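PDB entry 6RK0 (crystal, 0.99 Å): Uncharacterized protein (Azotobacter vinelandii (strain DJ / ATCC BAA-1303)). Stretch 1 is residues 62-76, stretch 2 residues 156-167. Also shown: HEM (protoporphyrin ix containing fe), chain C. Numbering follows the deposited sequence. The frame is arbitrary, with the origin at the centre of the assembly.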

# COMPACT_ATOMS: atom_id res chain seq x y z
N PHE A 62 7.65 8.04 -3.11
CA PHE A 62 7.90 8.57 -4.45
C PHE A 62 7.43 9.99 -4.52
O PHE A 62 6.64 10.45 -3.69
CB PHE A 62 7.19 7.73 -5.55
CG PHE A 62 5.71 7.99 -5.60
CD1 PHE A 62 4.85 7.45 -4.65
CD2 PHE A 62 5.19 8.90 -6.50
CE1 PHE A 62 3.52 7.78 -4.63
CE2 PHE A 62 3.85 9.24 -6.49
CZ PHE A 62 3.01 8.68 -5.56
N TRP A 63 7.94 10.70 -5.54
CA TRP A 63 7.47 12.05 -5.81
C TRP A 63 7.33 12.24 -7.31
O TRP A 63 7.99 11.57 -8.10
CB TRP A 63 8.36 13.12 -5.16
CG TRP A 63 9.74 13.26 -5.70
CD1 TRP A 63 10.19 14.28 -6.51
CD2 TRP A 63 10.90 12.42 -5.44
NE1 TRP A 63 11.52 14.10 -6.77
CE2 TRP A 63 11.99 13.00 -6.11
CE3 TRP A 63 11.12 11.27 -4.67
CZ2 TRP A 63 13.29 12.44 -6.04
CZ3 TRP A 63 12.42 10.74 -4.57
CH2 TRP A 63 13.47 11.32 -5.28
N ARG A 64 6.46 13.16 -7.71
CA ARG A 64 6.23 13.44 -9.12
C ARG A 64 6.85 14.78 -9.48
O ARG A 64 6.71 15.77 -8.75
CB ARG A 64 4.74 13.49 -9.43
CG ARG A 64 4.45 13.67 -10.92
CD ARG A 64 2.98 13.68 -11.28
NE ARG A 64 2.23 14.83 -10.77
CZ ARG A 64 2.13 15.98 -11.42
NH1 ARG A 64 2.77 16.19 -12.57
NH2 ARG A 64 1.35 16.92 -10.93
N GLU A 65 7.52 14.83 -10.63
CA GLU A 65 7.92 16.10 -11.26
C GLU A 65 7.43 16.04 -12.71
O GLU A 65 7.96 15.25 -13.51
CB GLU A 65 9.43 16.32 -11.21
CG GLU A 65 10.00 16.30 -9.83
CD GLU A 65 11.48 16.62 -9.80
OE1 GLU A 65 12.03 17.16 -10.83
OE2 GLU A 65 12.12 16.36 -8.74
N GLY A 66 6.40 16.82 -13.02
CA GLY A 66 5.89 16.79 -14.39
C GLY A 66 5.44 15.40 -14.78
O GLY A 66 4.62 14.76 -14.10
N ASP A 67 5.99 14.90 -15.89
CA ASP A 67 5.54 13.63 -16.45
C ASP A 67 6.37 12.42 -16.01
O ASP A 67 6.30 11.37 -16.66
CB ASP A 67 5.51 13.72 -17.99
CG ASP A 67 6.89 13.96 -18.63
OD1 ASP A 67 7.94 13.99 -17.96
OD2 ASP A 67 6.90 14.14 -19.86
N ARG A 68 7.08 12.52 -14.89
CA ARG A 68 7.80 11.38 -14.35
C ARG A 68 7.63 11.32 -12.83
O ARG A 68 7.46 12.35 -12.16
CB ARG A 68 9.31 11.41 -14.64
CG ARG A 68 9.60 11.55 -16.16
CD ARG A 68 11.07 11.49 -16.48
NE ARG A 68 11.63 10.17 -16.27
CZ ARG A 68 11.49 9.15 -17.12
NH1 ARG A 68 10.81 9.27 -18.28
NH2 ARG A 68 12.04 7.99 -16.83
N VAL A 69 7.70 10.10 -12.29
CA VAL A 69 7.81 9.89 -10.86
C VAL A 69 9.20 9.38 -10.54
O VAL A 69 9.87 8.77 -11.38
CB VAL A 69 6.75 8.94 -10.28
CG1 VAL A 69 5.38 9.56 -10.37
CG2 VAL A 69 6.85 7.57 -10.89
N TYR A 70 9.62 9.64 -9.31
CA TYR A 70 10.96 9.40 -8.83
C TYR A 70 10.90 8.66 -7.50
O TYR A 70 9.98 8.88 -6.71
CB TYR A 70 11.71 10.74 -8.57
CG TYR A 70 11.91 11.55 -9.84
CD1 TYR A 70 10.86 12.29 -10.40
CD2 TYR A 70 13.15 11.55 -10.49
CE1 TYR A 70 11.05 13.01 -11.60
CE2 TYR A 70 13.32 12.28 -11.68
CZ TYR A 70 12.27 12.98 -12.23
OH TYR A 70 12.50 13.68 -13.38
N TRP A 71 11.93 7.85 -7.23
CA TRP A 71 12.09 7.23 -5.92
C TRP A 71 13.59 7.06 -5.67
O TRP A 71 14.41 7.20 -6.59
CB TRP A 71 11.30 5.92 -5.79
CG TRP A 71 11.68 4.81 -6.73
CD1 TRP A 71 12.41 3.70 -6.45
CD2 TRP A 71 11.26 4.66 -8.11
NE1 TRP A 71 12.48 2.89 -7.56
CE2 TRP A 71 11.78 3.45 -8.58
CE3 TRP A 71 10.48 5.44 -8.97
CZ2 TRP A 71 11.55 2.99 -9.90
CZ3 TRP A 71 10.29 5.01 -10.29
CH2 TRP A 71 10.81 3.80 -10.71
N HIS A 72 13.96 6.82 -4.42
CA HIS A 72 15.35 6.82 -4.01
C HIS A 72 15.66 5.62 -3.12
O HIS A 72 14.77 5.03 -2.50
CB HIS A 72 15.73 8.11 -3.26
CG HIS A 72 15.43 8.06 -1.78
ND1 HIS A 72 14.16 7.94 -1.25
CD2 HIS A 72 16.26 8.04 -0.71
CE1 HIS A 72 14.24 7.84 0.06
NE2 HIS A 72 15.50 7.91 0.41
N GLY A 73 16.94 5.32 -2.99
CA GLY A 73 17.41 4.30 -2.07
C GLY A 73 18.91 4.21 -2.16
O GLY A 73 19.58 5.19 -2.48
N SER A 74 19.49 3.06 -1.86
CA SER A 74 20.94 2.93 -1.90
C SER A 74 21.48 2.84 -3.32
O SER A 74 20.96 2.10 -4.15
CB SER A 74 21.35 1.68 -1.13
OG SER A 74 22.74 1.42 -1.28
N SER A 75 22.60 3.52 -3.57
CA SER A 75 23.30 3.31 -4.82
C SER A 75 23.67 1.85 -5.05
O SER A 75 23.83 1.44 -6.21
CB SER A 75 24.56 4.18 -4.87
OG SER A 75 25.46 3.84 -3.84
N ALA A 76 23.79 1.07 -3.98
CA ALA A 76 24.13 -0.35 -4.07
C ALA A 76 22.91 -1.24 -3.97
O ALA A 76 23.05 -2.47 -3.89
CB ALA A 76 25.10 -0.68 -2.95
N ILE A 156 25.08 12.22 -1.05
CA ILE A 156 24.51 12.20 -2.40
C ILE A 156 25.01 10.98 -3.16
O ILE A 156 24.25 10.26 -3.82
CB ILE A 156 24.86 13.51 -3.14
CG1 ILE A 156 24.25 14.76 -2.46
CG2 ILE A 156 24.48 13.40 -4.64
CD1 ILE A 156 22.76 14.78 -2.37
N GLU A 157 26.32 10.74 -3.10
CA GLU A 157 26.89 9.67 -3.92
C GLU A 157 26.45 8.28 -3.47
O GLU A 157 26.45 7.34 -4.28
CB GLU A 157 28.39 9.81 -4.00
CG GLU A 157 28.70 11.16 -4.65
CD GLU A 157 30.02 11.30 -5.36
OE1 GLU A 157 30.91 12.00 -4.83
OE2 GLU A 157 30.12 10.82 -6.49
N ALA A 158 26.05 8.13 -2.21
CA ALA A 158 25.58 6.86 -1.68
C ALA A 158 24.13 6.58 -2.07
O ALA A 158 23.61 5.51 -1.71
CB ALA A 158 25.71 6.89 -0.17
N THR A 159 23.45 7.51 -2.72
CA THR A 159 22.02 7.43 -2.98
C THR A 159 21.77 7.16 -4.46
O THR A 159 22.44 7.73 -5.31
CB THR A 159 21.34 8.75 -2.58
OG1 THR A 159 21.72 9.10 -1.24
CG2 THR A 159 19.82 8.68 -2.62
N ALA A 160 20.83 6.28 -4.75
CA ALA A 160 20.30 6.12 -6.10
C ALA A 160 18.97 6.87 -6.20
O ALA A 160 18.20 6.91 -5.23
CB ALA A 160 20.04 4.65 -6.40
N VAL A 161 18.72 7.45 -7.38
CA VAL A 161 17.42 7.97 -7.72
C VAL A 161 17.02 7.38 -9.07
O VAL A 161 17.78 7.44 -10.03
CB VAL A 161 17.39 9.51 -7.76
CG1 VAL A 161 16.02 9.99 -8.24
CG2 VAL A 161 17.73 10.08 -6.40
N ALA A 162 15.83 6.79 -9.10
CA ALA A 162 15.26 6.25 -10.33
C ALA A 162 14.03 7.05 -10.70
O ALA A 162 13.40 7.68 -9.85
CB ALA A 162 14.83 4.78 -10.11
N SER A 163 13.68 7.02 -11.99
CA SER A 163 12.44 7.64 -12.42
C SER A 163 11.75 6.81 -13.49
O SER A 163 12.38 6.01 -14.20
CB SER A 163 12.65 9.06 -12.93
OG SER A 163 13.22 9.10 -14.20
N LEU A 164 10.45 7.05 -13.62
CA LEU A 164 9.61 6.33 -14.55
C LEU A 164 8.60 7.31 -15.12
O LEU A 164 7.98 8.08 -14.38
CB LEU A 164 8.88 5.20 -13.82
CG LEU A 164 7.94 4.32 -14.62
CD1 LEU A 164 8.69 3.50 -15.68
CD2 LEU A 164 7.18 3.37 -13.66
N SER A 165 8.41 7.28 -16.43
CA SER A 165 7.37 8.06 -17.07
C SER A 165 6.00 7.70 -16.51
O SER A 165 5.70 6.54 -16.22
CB SER A 165 7.38 7.75 -18.56
OG SER A 165 6.29 8.35 -19.22
N ILE A 166 5.13 8.71 -16.43
CA ILE A 166 3.74 8.48 -16.06
C ILE A 166 2.87 8.17 -17.25
O ILE A 166 1.65 7.99 -17.08
CB ILE A 166 3.15 9.62 -15.21
CG1 ILE A 166 2.90 10.88 -16.06
CG2 ILE A 166 4.01 9.91 -14.01
CD1 ILE A 166 2.23 12.02 -15.30
N ALA A 167 3.42 8.10 -18.47
CA ALA A 167 2.58 8.04 -19.65
C ALA A 167 1.84 6.70 -19.79
O ALA A 167 0.69 6.69 -20.24
CB ALA A 167 3.43 8.27 -20.88
CHA HEM C . 16.88 4.71 2.48
CHB HEM C . 13.09 7.42 3.59
CHC HEM C . 15.45 11.31 1.99
CHD HEM C . 19.34 8.65 1.16
C1A HEM C . 15.66 5.13 2.93
C2A HEM C . 14.66 4.24 3.50
C3A HEM C . 13.59 4.98 3.81
C4A HEM C . 13.93 6.34 3.43
CMA HEM C . 12.29 4.58 4.45
CAA HEM C . 14.83 2.73 3.74
CBA HEM C . 15.64 2.40 5.03
CGA HEM C . 15.33 0.98 5.41
O1A HEM C . 14.57 0.71 6.40
O2A HEM C . 15.82 0.05 4.69
C1B HEM C . 13.39 8.72 3.28
C2B HEM C . 12.48 9.83 3.39
C3B HEM C . 13.15 10.90 2.93
C4B HEM C . 14.48 10.48 2.54
CMB HEM C . 11.06 9.69 3.93
CAB HEM C . 12.73 12.35 2.81
CBB HEM C . 11.64 12.89 3.36
C1C HEM C . 16.70 10.92 1.62
C2C HEM C . 17.71 11.81 1.10
C3C HEM C . 18.81 11.08 0.92
C4C HEM C . 18.50 9.73 1.29
CMC HEM C . 17.46 13.27 0.80
CAC HEM C . 20.16 11.52 0.42
CBC HEM C . 20.65 12.74 0.76
C1D HEM C . 19.00 7.32 1.40
C2D HEM C . 19.87 6.20 1.21
C3D HEM C . 19.20 5.11 1.57
C4D HEM C . 17.87 5.54 1.99
CMD HEM C . 21.31 6.27 0.70
CAD HEM C . 19.70 3.67 1.63
CBD HEM C . 20.23 3.35 3.04
CGD HEM C . 20.94 2.00 3.05
O1D HEM C . 20.27 0.96 3.20
O2D HEM C . 22.18 1.97 2.90
NA HEM C . 15.20 6.42 2.90
NB HEM C . 14.60 9.12 2.78
NC HEM C . 17.21 9.66 1.73
ND HEM C . 17.78 6.91 1.88
FE HEM C . 16.22 8.03 2.28
O HOH W 1 6.89 10.99 -19.37
O HOH W 2 10.46 5.75 -18.03
O HOH W 3 24.09 3.42 -0.06
O HOH W 4 16.91 8.29 4.26

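Residues 68-74 and 159-165 run as neighbouring antiparallel strands, their N-to-C directions 152° apart and their axes 4.4 Å apart at closest approach. The pairing alternates. V69 with L164, W71 with A162 and G73 with A160 are hydrogen-bonded pairs, whereas R68–S165, Y70–S163 and H72–V161 are non-hydrogen-bonded pairs, with CA atoms 4.3 to 4.4 Å apart. Each hydrogen-bonded pair closes a double link: V69 N to L164 O and L164 N to V69 O are both 2.9 Å; W71 N to A162 O is 3.0 Å and A162 N to W71 O 2.9 Å; G73 N to A160 O is 3.0 Å and A160 N to G73 O 2.8 Å. Their N-H...O angles of 153° to 163° confirm good alignment.

The ladder extends past both ends of strand 68-74. I166 N donates to D67 O (2.9 Å, 167°), and S75 N donates to A158 O (2.9 Å, 176°). CA-H...O contacts fill the intervals between the conventional bonds, as in S163 CA to V69 O at 3.0 Å. Before strand 68-74, a type II' turn from E65 to R68 reverses the chain; G66 there has phi/psi 59/-125, a positive phi that favours glycine.

Alternation along the strands sorts the side chains onto two faces. On the face of V69, W71, A160, A162 and L164, the W71 ring lies against A162: A162 CB is 3.9 Å from the centroid of the six-membered ring and 22° off its normal. A methyl group is compact enough to sit directly over this broad ring, while L164 CB meets the ring edge, 3.8 Å from W71 CZ3. V69 continues the apolar packing, its CG1 3.9 Å from I166 CG2. Together, the two stretches bury 937 Å², summed over both sides.

The face of R68, Y70, H72, V161, S163 and S165 is more polar. The end of the R68 side chain (chi3 69°, chi4 79°) comes nearer the other strand, its guanidinium face over S165 N and L164 C and its edge toward S163. This places R68 NE 2.8 Å and R68 NH2 3.1 Å from S163 OG, both as hydrogen bonds; the serine hydroxyl thus accepts from two guanidinium nitrogens. Water 2 accepts from both R68 NH2 and S165 N, at 3.0 Å each. S163 also serves Y70: its CB lies 3.8 Å from the Y70 ring centroid, 25° off the normal, so a small side chain accepts from R68 NE and NH2 and still packs over an aromatic face. V161 CG1 approaches that ring at its edge, 4.0 Å from Y70 CD2, and lies 4.1 Å from W63 CH2.

Also on this face, H72 NE2 binds the heme iron, HEM FE, at 2.0 Å, and water 4 is the second axial ligand, its O 2.1 Å from FE on the side opposite H72 NE2. T159 CG2 meets the edge of the imidazole, 4.1 Å from H72 CD2. Near this end of the ladder, water 3 is 2.7 Å from both S74 OG and A158 O, bridging the stretches beside the S75 N to A158 O bond.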